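Side-chain contact in BPH (Thiobacillus denitrificans, PDB 5OVS), which forms a tetradecameric double-ring proteasome homologue and probably degrades proteins inside its cavity as an N-terminal threonine hydrolase: residues K[137-142]-K[172-177]. Numbering follows the deposited sequence.
Sequences YGSGSP and EFHDES
S139 donates its hydroxyl to the carboxylate of E176, with S139 OG 2.7 Å from E176 OE1; the acceptor is the anti lone pair, on the side away from the other carboxylate oxygen. S139 OG stands between its own backbone N and carbonyl carbon (chi1 57°), while E176 CG lies anti to its carbonyl carbon (chi1 -60°) and the chain then runs extended, which brings OE1 to the serine hydroxyl. The H174 ring turns one face to S139, whose carbonyl O sits 4.2 Å above its plane, over the centre, and E176 OE1 lies at the ring edge, in plane. H174 CE1 is 3.4 Å from S139 OG. A water joins both segments, donating to S139 OG at 2.6 Å and hydrogen-bonded to H174 ND1 at 2.8 Å and to S177 OG at 2.5 Å. With an alanine at E176 the carboxylate is gone, and the S139 hydroxyl would probably lose its acceptor, leaving its proton less firmly directed. Within the type I turn from G138 to S141, S141 OG and S141 N both donate to G138 O. S177 OG also hydrogen-bonds T2 OG1, and S139 OG makes a weak bond to the N-terminal amine of T1, the residue that in proteasome-type enzymes is the nucleophile. The contact thus joins the turn between strand 134-137 and helix 141-151 to the turn leaving helix 159-173 toward strand 182-187, beside the chain's N-terminus.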
# COMPACT_ATOMS: atom_id res chain seq x y z
N TYR K 137 29.04 18.90 -11.54
CA TYR K 137 28.11 18.16 -10.67
C TYR K 137 27.14 19.15 -10.07
O TYR K 137 27.30 20.37 -10.20
CB TYR K 137 28.84 17.46 -9.52
CG TYR K 137 29.47 16.10 -9.83
CD1 TYR K 137 28.77 15.13 -10.54
CD2 TYR K 137 30.76 15.79 -9.37
CE1 TYR K 137 29.34 13.89 -10.80
CE2 TYR K 137 31.35 14.56 -9.63
CZ TYR K 137 30.64 13.62 -10.35
OH TYR K 137 31.22 12.40 -10.61
N GLY K 138 26.13 18.60 -9.41
CA GLY K 138 24.99 19.37 -8.92
C GLY K 138 23.81 19.26 -9.87
O GLY K 138 23.93 18.78 -10.99
N SER K 139 22.65 19.72 -9.41
CA SER K 139 21.44 19.75 -10.23
C SER K 139 21.63 20.60 -11.49
O SER K 139 20.92 20.40 -12.48
CB SER K 139 20.26 20.29 -9.40
OG SER K 139 20.55 21.60 -8.88
N GLY K 140 22.57 21.54 -11.46
CA GLY K 140 22.88 22.36 -12.63
C GLY K 140 23.91 21.83 -13.63
O GLY K 140 24.24 22.55 -14.57
N SER K 141 24.40 20.60 -13.46
CA SER K 141 25.43 20.04 -14.36
C SER K 141 25.09 20.03 -15.83
O SER K 141 25.93 20.42 -16.64
CB SER K 141 25.87 18.63 -13.95
OG SER K 141 24.87 18.00 -13.20
N PRO K 142 23.87 19.58 -16.19
CA PRO K 142 23.61 19.41 -17.61
C PRO K 142 23.72 20.73 -18.36
O PRO K 142 24.35 20.78 -19.41
CB PRO K 142 22.19 18.83 -17.67
CG PRO K 142 21.59 19.05 -16.34
CD PRO K 142 22.70 19.22 -15.36
N GLU K 172 21.40 30.69 -15.03
CA GLU K 172 20.49 31.33 -15.95
C GLU K 172 19.19 30.54 -16.08
O GLU K 172 18.11 31.10 -16.18
CB GLU K 172 21.17 31.46 -17.32
CG GLU K 172 20.39 32.22 -18.37
CD GLU K 172 20.51 33.73 -18.23
OE1 GLU K 172 21.02 34.22 -17.20
OE2 GLU K 172 20.11 34.43 -19.17
N PHE K 173 19.29 29.21 -16.05
CA PHE K 173 18.15 28.36 -16.35
C PHE K 173 17.63 27.47 -15.23
O PHE K 173 16.55 26.90 -15.40
CB PHE K 173 18.48 27.51 -17.58
CG PHE K 173 18.58 28.31 -18.82
CD1 PHE K 173 17.44 28.81 -19.43
CD2 PHE K 173 19.82 28.60 -19.37
CE1 PHE K 173 17.53 29.58 -20.57
CE2 PHE K 173 19.92 29.34 -20.54
CZ PHE K 173 18.77 29.83 -21.14
N HIS K 174 18.34 27.37 -14.11
CA HIS K 174 17.91 26.46 -13.05
C HIS K 174 17.77 27.06 -11.65
O HIS K 174 18.69 27.70 -11.12
CB HIS K 174 18.83 25.25 -12.98
CG HIS K 174 18.22 24.09 -12.28
ND1 HIS K 174 18.55 23.74 -10.99
CD2 HIS K 174 17.26 23.22 -12.68
CE1 HIS K 174 17.84 22.69 -10.63
NE2 HIS K 174 17.04 22.36 -11.63
N ASP K 175 16.63 26.78 -11.01
CA ASP K 175 16.26 27.49 -9.79
C ASP K 175 17.09 27.13 -8.54
O ASP K 175 16.95 27.79 -7.50
CB ASP K 175 14.75 27.35 -9.51
CG ASP K 175 14.32 25.92 -9.22
OD1 ASP K 175 15.17 25.09 -8.86
OD2 ASP K 175 13.08 25.64 -9.34
N GLU K 176 17.93 26.11 -8.63
CA GLU K 176 18.80 25.73 -7.52
C GLU K 176 20.21 26.31 -7.62
O GLU K 176 21.04 26.05 -6.77
CB GLU K 176 18.85 24.20 -7.39
CG GLU K 176 17.48 23.58 -7.13
CD GLU K 176 17.52 22.09 -6.81
OE1 GLU K 176 18.50 21.40 -7.16
OE2 GLU K 176 16.55 21.59 -6.21
N SER K 177 20.49 27.11 -8.65
CA SER K 177 21.81 27.72 -8.82
C SER K 177 21.68 29.24 -8.95
O SER K 177 20.72 29.71 -9.56
CB SER K 177 22.48 27.16 -10.08
OG SER K 177 22.82 25.78 -9.93
O HOH W 1 21.10 23.91 -9.94